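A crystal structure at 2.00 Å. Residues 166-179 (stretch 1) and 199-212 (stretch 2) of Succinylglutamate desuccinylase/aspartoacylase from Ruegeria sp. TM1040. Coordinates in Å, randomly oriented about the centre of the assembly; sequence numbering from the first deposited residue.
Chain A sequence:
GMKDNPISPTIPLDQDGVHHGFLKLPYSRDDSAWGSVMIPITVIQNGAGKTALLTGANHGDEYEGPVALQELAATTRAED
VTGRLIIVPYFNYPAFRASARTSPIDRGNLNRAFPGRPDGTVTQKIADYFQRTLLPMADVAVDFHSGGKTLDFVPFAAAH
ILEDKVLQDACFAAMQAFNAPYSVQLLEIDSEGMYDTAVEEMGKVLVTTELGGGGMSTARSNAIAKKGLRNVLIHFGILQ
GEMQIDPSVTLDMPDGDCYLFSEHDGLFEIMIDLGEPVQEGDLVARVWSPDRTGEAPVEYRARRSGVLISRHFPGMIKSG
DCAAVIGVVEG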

ATOM      1  N   VAL A 166      37.702 -33.743  -8.328  1.00 26.56           N
ATOM      2  CA  VAL A 166      37.245 -34.931  -7.609  1.00 24.36           C
ATOM      3  C   VAL A 166      35.811 -34.681  -7.084  1.00 24.81           C
ATOM      4  O   VAL A 166      34.927 -35.521  -7.254  1.00 23.75           O
ATOM      5  CB  VAL A 166      38.231 -35.335  -6.477  1.00 27.41           C
ATOM      6  CG1 VAL A 166      37.654 -36.486  -5.632  1.00 24.64           C
ATOM      7  CG2 VAL A 166      39.642 -35.724  -7.096  1.00 23.46           C
ATOM      8  N   LEU A 167      35.585 -33.516  -6.476  1.00 24.35           N
ATOM      9  CA  LEU A 167      34.257 -33.126  -6.020  1.00 23.64           C
ATOM     10  C   LEU A 167      33.305 -32.948  -7.217  1.00 25.57           C
ATOM     11  O   LEU A 167      32.138 -33.300  -7.138  1.00 22.95           O
ATOM     12  CB  LEU A 167      34.343 -31.832  -5.213  1.00 22.22           C
ATOM     13  CG  LEU A 167      33.063 -31.216  -4.651  1.00 24.44           C
ATOM     14  CD1 LEU A 167      32.385 -32.207  -3.743  1.00 21.32           C
ATOM     15  CD2 LEU A 167      33.409 -29.889  -3.907  1.00 26.48           C
ATOM     16  N   GLN A 168      33.829 -32.410  -8.320  1.00 24.29           N
ATOM     17  CA  GLN A 168      33.037 -32.216  -9.515  1.00 25.46           C
ATOM     18  C   GLN A 168      32.467 -33.550  -9.967  1.00 26.12           C
ATOM     19  O   GLN A 168      31.292 -33.648 -10.299  1.00 24.14           O
ATOM     20  CB  GLN A 168      33.879 -31.595 -10.632  1.00 24.62           C
ATOM     21  CG  GLN A 168      33.107 -31.327 -11.941  1.00 24.63           C
ATOM     22  CD  GLN A 168      33.976 -30.772 -13.048  1.00 27.81           C
ATOM     23  OE1 GLN A 168      34.508 -29.660 -12.943  1.00 30.34           O
ATOM     24  NE2 GLN A 168      34.148 -31.555 -14.124  1.00 27.64           N
ATOM     25  N   ASP A 169      33.301 -34.588  -9.968  1.00 26.74           N
ATOM     26  CA  ASP A 169      32.844 -35.891 -10.369  1.00 25.92           C
ATOM     27  C   ASP A 169      31.821 -36.439  -9.376  1.00 24.53           C
ATOM     28  O   ASP A 169      30.909 -37.142  -9.781  1.00 24.25           O
ATOM     29  CB  ASP A 169      34.003 -36.876 -10.511  1.00 27.48           C
ATOM     30  CG  ASP A 169      34.832 -36.638 -11.761  1.00 33.71           C
ATOM     31  OD1 ASP A 169      34.393 -35.867 -12.648  1.00 30.90           O
ATOM     32  OD2 ASP A 169      35.922 -37.238 -11.846  1.00 30.85           O
ATOM     33  N   ALA A 170      32.002 -36.165  -8.088  1.00 23.49           N
ATOM     34  CA  ALA A 170      31.070 -36.640  -7.067  1.00 25.24           C
ATOM     35  C   ALA A 170      29.704 -35.972  -7.250  1.00 25.32           C
ATOM     36  O   ALA A 170      28.651 -36.636  -7.207  1.00 23.11           O
ATOM     37  CB  ALA A 170      31.623 -36.363  -5.655  1.00 25.00           C
ATOM     38  N   CYS A 171      29.727 -34.656  -7.466  1.00 26.82           N
ATOM     39  CA  CYS A 171      28.503 -33.911  -7.760  1.00 26.94           C
ATOM     40  C   CYS A 171      27.811 -34.414  -9.028  1.00 25.53           C
ATOM     41  O   CYS A 171      26.599 -34.560  -9.053  1.00 23.75           O
ATOM     42  CB  CYS A 171      28.793 -32.412  -7.872  1.00 27.10           C
ATOM     43  SG  CYS A 171      29.301 -31.610  -6.314  1.00 28.34           S
ATOM     44  N   PHE A 172      28.587 -34.683 -10.070  1.00 26.79           N
ATOM     45  CA  PHE A 172      28.039 -35.215 -11.329  1.00 25.34           C
ATOM     46  C   PHE A 172      27.318 -36.567 -11.117  1.00 26.54           C
ATOM     47  O   PHE A 172      26.208 -36.811 -11.644  1.00 25.87           O
ATOM     48  CB  PHE A 172      29.172 -35.361 -12.363  1.00 26.25           C
ATOM     49  CG  PHE A 172      28.725 -35.899 -13.694  1.00 27.59           C
ATOM     50  CD1 PHE A 172      28.142 -35.074 -14.645  1.00 32.63           C
ATOM     51  CD2 PHE A 172      28.873 -37.237 -13.991  1.00 29.70           C
ATOM     52  CE1 PHE A 172      27.700 -35.611 -15.879  1.00 23.45           C
ATOM     53  CE2 PHE A 172      28.446 -37.758 -15.218  1.00 34.21           C
ATOM     54  CZ  PHE A 172      27.858 -36.944 -16.144  1.00 33.56           C
ATOM     55  N   ALA A 173      27.958 -37.448 -10.359  1.00 26.55           N
ATOM     56  CA  ALA A 173      27.391 -38.759 -10.048  1.00 25.97           C
ATOM     57  C   ALA A 173      26.082 -38.609  -9.272  1.00 25.05           C
ATOM     58  O   ALA A 173      25.102 -39.322  -9.551  1.00 23.27           O
ATOM     59  CB  ALA A 173      28.391 -39.610  -9.262  1.00 26.25           C
ATOM     60  N   ALA A 174      26.040 -37.676  -8.315  1.00 25.30           N
ATOM     61  CA  ALA A 174      24.808 -37.466  -7.516  1.00 23.35           C
ATOM     62  C   ALA A 174      23.654 -36.924  -8.410  1.00 23.36           C
ATOM     63  O   ALA A 174      22.474 -37.260  -8.221  1.00 22.60           O
ATOM     64  CB  ALA A 174      25.074 -36.545  -6.298  1.00 20.07           C
HETATM   65  N   MSE A 175      24.024 -36.114  -9.395  1.00 24.13           N
HETATM   66  CA  MSE A 175      23.060 -35.513 -10.317  1.00 26.86           C
HETATM   67  C   MSE A 175      22.506 -36.583 -11.230  1.00 23.14           C
HETATM   68  O   MSE A 175      21.296 -36.618 -11.457  1.00 23.31           O
HETATM   69  CB  MSE A 175      23.724 -34.365 -11.111  1.00 24.07           C
HETATM   70  CG  MSE A 175      22.814 -33.671 -12.153  1.00 28.84           C
HETATM   71 SE   MSE A 175      22.782 -34.642 -13.834  0.75 28.05          SE
HETATM   72  CE  MSE A 175      24.545 -33.998 -14.426  1.00 18.30           C
ATOM     73  N   GLN A 176      23.376 -37.452 -11.768  1.00 24.88           N
ATOM     74  CA  GLN A 176      22.904 -38.604 -12.519  1.00 25.43           C
ATOM     75  C   GLN A 176      21.953 -39.493 -11.720  1.00 27.52           C
ATOM     76  O   GLN A 176      20.965 -39.970 -12.290  1.00 26.47           O
ATOM     77  CB  GLN A 176      24.043 -39.483 -13.027  1.00 27.09           C
ATOM     78  CG  GLN A 176      24.924 -38.815 -14.042  1.00 31.70           C
ATOM     79  CD  GLN A 176      25.846 -39.807 -14.716  1.00 43.43           C
ATOM     80  OE1 GLN A 176      26.464 -40.668 -14.069  1.00 49.11           O
ATOM     81  NE2 GLN A 176      25.940 -39.697 -16.019  1.00 48.36           N
ATOM     82  N   ALA A 177      22.265 -39.759 -10.442  1.00 24.67           N
ATOM     83  CA  ALA A 177      21.377 -40.580  -9.613  1.00 26.09           C
ATOM     84  C   ALA A 177      19.988 -39.940  -9.507  1.00 24.98           C
ATOM     85  O   ALA A 177      18.994 -40.649  -9.509  1.00 23.67           O
ATOM     86  CB  ALA A 177      21.942 -40.783  -8.207  1.00 24.76           C
ATOM     87  N   PHE A 178      19.939 -38.612  -9.365  1.00 23.79           N
ATOM     88  CA  PHE A 178      18.649 -37.888  -9.269  1.00 24.96           C
ATOM     89  C   PHE A 178      17.765 -38.269 -10.442  1.00 23.49           C
ATOM     90  O   PHE A 178      16.572 -38.530 -10.276  1.00 24.44           O
ATOM     91  CB  PHE A 178      18.862 -36.362  -9.252  1.00 23.00           C
ATOM     92  CG  PHE A 178      17.632 -35.570  -8.831  1.00 21.20           C
ATOM     93  CD1 PHE A 178      16.646 -35.257  -9.750  1.00 26.47           C
ATOM     94  CD2 PHE A 178      17.487 -35.114  -7.520  1.00 22.86           C
ATOM     95  CE1 PHE A 178      15.516 -34.513  -9.366  1.00 18.26           C
ATOM     96  CE2 PHE A 178      16.381 -34.386  -7.124  1.00 23.68           C
ATOM     97  CZ  PHE A 178      15.382 -34.073  -8.059  1.00 24.37           C
ATOM     98  N   ASN A 179      18.377 -38.324 -11.624  1.00 24.37           N
ATOM     99  CA  ASN A 179      17.759 -38.874 -12.827  1.00 23.99           C
ATOM    100  C   ASN A 179      16.488 -38.124 -13.248  1.00 23.99           C
ATOM    101  O   ASN A 179      15.417 -38.715 -13.520  1.00 20.98           O
ATOM    102  CB  ASN A 179      17.524 -40.376 -12.649  1.00 24.31           C
ATOM    103  CG  ASN A 179      16.992 -41.062 -13.910  1.00 26.34           C
ATOM    104  OD1 ASN A 179      15.940 -41.693 -13.860  1.00 29.13           O
ATOM    105  ND2 ASN A 179      17.707 -40.931 -15.030  1.00 26.82           N
ATOM    106  N   VAL A 199      28.094 -24.635   0.024  1.00 21.51           N
ATOM    107  CA  VAL A 199      28.228 -26.086   0.168  1.00 21.31           C
ATOM    108  C   VAL A 199      29.496 -26.600  -0.509  1.00 23.27           C
ATOM    109  O   VAL A 199      30.331 -27.251   0.121  1.00 26.28           O
ATOM    110  CB  VAL A 199      27.014 -26.816  -0.400  1.00 17.26           C
ATOM    111  CG1 VAL A 199      27.171 -28.340  -0.205  1.00 19.46           C
ATOM    112  CG2 VAL A 199      25.737 -26.269   0.251  1.00 16.54           C
ATOM    113  N   GLU A 200      29.654 -26.252  -1.769  1.00 22.76           N
ATOM    114  CA  GLU A 200      30.724 -26.762  -2.588  1.00 25.50           C
ATOM    115  C   GLU A 200      32.114 -26.333  -2.116  1.00 23.27           C
ATOM    116  O   GLU A 200      33.072 -27.112  -2.174  1.00 23.36           O
ATOM    117  CB  GLU A 200      30.493 -26.334  -4.033  1.00 23.81           C
ATOM    118  CG  GLU A 200      29.345 -27.059  -4.662  1.00 26.14           C
ATOM    119  CD  GLU A 200      28.848 -26.344  -5.922  1.00 33.04           C
ATOM    120  OE1 GLU A 200      29.342 -25.229  -6.197  1.00 27.05           O
ATOM    121  OE2 GLU A 200      27.966 -26.898  -6.615  1.00 32.63           O
ATOM    122  N   GLU A 201      32.246 -25.109  -1.634  1.00 24.25           N
ATOM    123  CA  GLU A 201      33.569 -24.664  -1.199  1.00 24.42           C
ATOM    124  C   GLU A 201      34.028 -25.325   0.095  1.00 23.48           C
ATOM    125  O   GLU A 201      35.230 -25.289   0.410  1.00 21.95           O
ATOM    126  CB  GLU A 201      33.682 -23.125  -1.169  1.00 26.41           C
ATOM    127  CG  GLU A 201      33.049 -22.487   0.042  1.00 36.76           C
ATOM    128  CD  GLU A 201      33.195 -20.945   0.088  1.00 47.30           C
ATOM    129  OE1 GLU A 201      33.842 -20.344  -0.815  1.00 44.60           O
ATOM    130  OE2 GLU A 201      32.639 -20.354   1.049  1.00 34.69           O
HETATM  131  N   MSE A 202      33.092 -25.935   0.832  1.00 22.97           N
HETATM  132  CA  MSE A 202      33.416 -26.774   1.983  1.00 23.49           C
HETATM  133  C   MSE A 202      33.872 -28.150   1.602  1.00 24.00           C
HETATM  134  O   MSE A 202      34.213 -28.950   2.492  1.00 25.15           O
HETATM  135  CB  MSE A 202      32.204 -26.974   2.912  1.00 23.80           C
HETATM  136  CG  MSE A 202      31.687 -25.735   3.477  1.00 28.62           C
HETATM  137 SE   MSE A 202      29.994 -26.027   4.357  0.75 25.26          SE
HETATM  138  CE  MSE A 202      29.958 -24.227   5.167  1.00 27.06           C
ATOM    139  N   GLY A 203      33.873 -28.462   0.313  1.00 25.35           N
ATOM    140  CA  GLY A 203      34.258 -29.800  -0.141  1.00 24.73           C
ATOM    141  C   GLY A 203      33.123 -30.789  -0.146  1.00 24.93           C
ATOM    142  O   GLY A 203      33.376 -31.985  -0.175  1.00 23.62           O
ATOM    143  N   LYS A 204      31.873 -30.291  -0.165  1.00 23.72           N
ATOM    144  CA  LYS A 204      30.682 -31.135  -0.026  1.00 21.10           C
ATOM    145  C   LYS A 204      29.834 -31.212  -1.285  1.00 22.81           C
ATOM    146  O   LYS A 204      29.708 -30.243  -2.035  1.00 24.17           O
ATOM    147  CB  LYS A 204      29.835 -30.660   1.169  1.00 20.11           C
ATOM    148  CG  LYS A 204      30.518 -30.926   2.493  1.00 20.76           C
ATOM    149  CD  LYS A 204      29.879 -30.219   3.675  1.00 21.02           C
ATOM    150  CE  LYS A 204      30.674 -30.486   4.933  1.00 20.25           C
ATOM    151  NZ  LYS A 204      30.069 -29.821   6.086  1.00 24.04           N
ATOM    152  N   VAL A 205      29.281 -32.400  -1.536  1.00 24.01           N
ATOM    153  CA  VAL A 205      28.404 -32.627  -2.673  1.00 22.45           C
ATOM    154  C   VAL A 205      27.107 -31.841  -2.525  1.00 23.92           C
ATOM    155  O   VAL A 205      26.469 -31.834  -1.455  1.00 23.10           O
ATOM    156  CB  VAL A 205      28.068 -34.138  -2.862  1.00 23.37           C
ATOM    157  CG1 VAL A 205      26.958 -34.315  -3.882  1.00 18.35           C
ATOM    158  CG2 VAL A 205      29.289 -34.869  -3.312  1.00 26.68           C
ATOM    159  N   LEU A 206      26.744 -31.158  -3.602  1.00 22.69           N
ATOM    160  CA  LEU A 206      25.523 -30.411  -3.684  1.00 23.49           C
ATOM    161  C   LEU A 206      24.713 -30.970  -4.859  1.00 27.48           C
ATOM    162  O   LEU A 206      25.266 -31.180  -5.941  1.00 26.27           O
ATOM    163  CB  LEU A 206      25.785 -28.912  -3.914  1.00 25.62           C
ATOM    164  CG  LEU A 206      24.470 -28.198  -4.293  1.00 31.32           C
ATOM    165  CD1 LEU A 206      23.803 -27.570  -3.056  1.00 22.54           C
ATOM    166  CD2 LEU A 206      24.675 -27.235  -5.433  1.00 32.07           C
ATOM    167  N   VAL A 207      23.418 -31.200  -4.627  1.00 26.56           N
ATOM    168  CA  VAL A 207      22.461 -31.607  -5.673  1.00 26.54           C
ATOM    169  C   VAL A 207      21.476 -30.458  -5.805  1.00 24.60           C
ATOM    170  O   VAL A 207      20.949 -29.952  -4.802  1.00 19.73           O
ATOM    171  CB  VAL A 207      21.751 -32.927  -5.247  1.00 24.51           C
ATOM    172  CG1 VAL A 207      20.484 -33.180  -6.042  1.00 21.92           C
ATOM    173  CG2 VAL A 207      22.728 -34.073  -5.346  1.00 32.20           C
ATOM    174  N   THR A 208      21.299 -29.962  -7.014  1.00 24.76           N
ATOM    175  CA  THR A 208      20.382 -28.864  -7.241  1.00 25.08           C
ATOM    176  C   THR A 208      19.530 -29.141  -8.470  1.00 25.12           C
ATOM    177  O   THR A 208      19.851 -30.006  -9.291  1.00 25.65           O
ATOM    178  CB  THR A 208      21.083 -27.477  -7.284  1.00 29.13           C
ATOM    179  OG1 THR A 208      20.096 -26.431  -7.256  1.00 25.45           O
ATOM    180  CG2 THR A 208      21.986 -27.312  -8.510  1.00 25.17           C
ATOM    181  N   THR A 209      18.414 -28.432  -8.562  1.00 26.34           N
ATOM    182  CA  THR A 209      17.457 -28.628  -9.638  1.00 26.02           C
ATOM    183  C   THR A 209      16.861 -27.331 -10.219  1.00 27.39           C
ATOM    184  O   THR A 209      16.973 -26.218  -9.642  1.00 29.42           O
ATOM    185  CB  THR A 209      16.257 -29.377  -9.098  1.00 27.84           C
ATOM    186  OG1 THR A 209      15.539 -28.506  -8.221  1.00 27.29           O
ATOM    187  CG2 THR A 209      16.634 -30.617  -8.329  1.00 22.31           C
ATOM    188  N   GLU A 210      16.177 -27.498 -11.342  1.00 26.37           N
ATOM    189  CA  GLU A 210      15.115 -26.571 -11.782  1.00 26.62           C
ATOM    190  C   GLU A 210      13.985 -27.454 -12.282  1.00 25.33           C
ATOM    191  O   GLU A 210      14.121 -28.029 -13.343  1.00 22.84           O
ATOM    192  CB  GLU A 210      15.591 -25.661 -12.924  1.00 28.68           C
ATOM    193  CG  GLU A 210      16.623 -24.599 -12.523  1.00 40.02           C
ATOM    194  CD  GLU A 210      16.030 -23.444 -11.730  1.00 43.43           C
ATOM    195  OE1 GLU A 210      14.818 -23.458 -11.458  1.00 44.22           O
ATOM    196  OE2 GLU A 210      16.777 -22.511 -11.392  1.00 45.49           O
ATOM    197  N   LEU A 211      12.899 -27.607 -11.520  1.00 24.24           N
ATOM    198  CA  LEU A 211      11.912 -28.652 -11.835  1.00 22.88           C
ATOM    199  C   LEU A 211      10.607 -28.179 -12.462  1.00 27.27           C
ATOM    200  O   LEU A 211       9.679 -28.968 -12.610  1.00 32.28           O
ATOM    201  CB  LEU A 211      11.590 -29.487 -10.600  1.00 25.14           C
ATOM    202  CG  LEU A 211      12.765 -30.259 -10.000  1.00 21.09           C
ATOM    203  CD1 LEU A 211      12.271 -30.988  -8.748  1.00 20.34           C
ATOM    204  CD2 LEU A 211      13.399 -31.181 -11.023  1.00 26.15           C
ATOM    205  N   GLY A 212      10.550 -26.938 -12.903  1.00 23.27           N
ATOM    206  CA  GLY A 212       9.387 -26.435 -13.626  1.00 23.86           C
ATOM    207  C   GLY A 212       9.315 -24.960 -13.332  1.00 22.98           C
ATOM    208  O   GLY A 212      10.311 -24.236 -13.489  1.00 20.09           O
TER
HETATM  209  O   HOH W   1      24.763 -32.937  -7.822  1.00 32.50           O

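The contact is an apolar packing of one helix against a strand and the turn that leads into it, with no direct hydrogen bond between the two stretches and a single water linking their backbones. Helix 166-178 lies over strand 205-210 with the N-to-C directions 37° apart and the axes 7.5 Å apart at closest approach, a spacing that small side chains in the middle of the helix permit. The two stretches bury 515 Å² between them, counting both sides; the largest shares fall to Leu 167 (79 Å²), Phe 178 (71 Å²) and Val 205 (65 Å²). Leu 167, Cys 171, Ala 174, Phe 178 and Val 207 are buried in the whole structure, which suits their apolar or weakly polar side chains.

The helix meets its partner through Leu 167, Ala 170, Cys 171, Ala 174 and Phe 178, a spacing that brings one side of the helix to bear repeatedly. Near the start of the stretch, Leu 167 (chi1 t, chi2 p) reaches into the turn before the strand. Its CD2 lies 3.3 Å from Glu 200 O, and its CD1 lies 3.7 Å from Gly 203 O and 4.1 Å from Val 205 CG2, so a branched aliphatic side chain covers backbone and valine together. The turn is a type I beta turn from Glu 200 to Gly 203, closed by the bond from Gly 203 N to Glu 200 O (2.9 Å); Gly 203 is the first residue after the preceding helix to leave helical phi/psi, in a Schellman motif. Its positive phi suits glycine, because a CB here would be jammed against the carbonyl O of Met 202.

In the middle, Val 205 sits among the small residues of the helix. Its CG2 is 3.6 Å from Ala 170 CB, and its CG1 is 3.8 Å from Ala 174 CB and 4.3 Å from Cys 171 SG. The backbones come close here, with Cys 171 CA 5.2 Å from Val 205 CA. Cys 171, in the m rotamer, lays its sulfur along the strand backbone, SG standing 3.9 Å from Val 205 CA and 3.8 Å from Leu 206 N. Ala 174 points toward the strand and also touches the next residue but one, Val 207, Ala 174 CB lying 3.5 Å from Val 207 CG2; the methyl group thus bridges two valines.

Further along, Phe 178 (chi1 t) supplies the bulk that the alanines lack. Its ring meets three residues obliquely: CD2 is 3.9 Å from Val 207 CG1, CZ is 3.7 Å from Thr 209 CG2, and CE1 is 4.3 Å from Leu 211 CD2. Thr 209 suits this place because its methyl group packs against the ring while its OG1 is hydrogen-bonded elsewhere in the structure.

The O of water 1 lies 2.7 Å from Cys 171 O and 2.6 Å from Leu 206 O, placed to donate to either, though more acceptors are in reach than it has protons. Two carbonyl oxygens cannot hydrogen-bond to each other directly; the water, which can donate, lies between them.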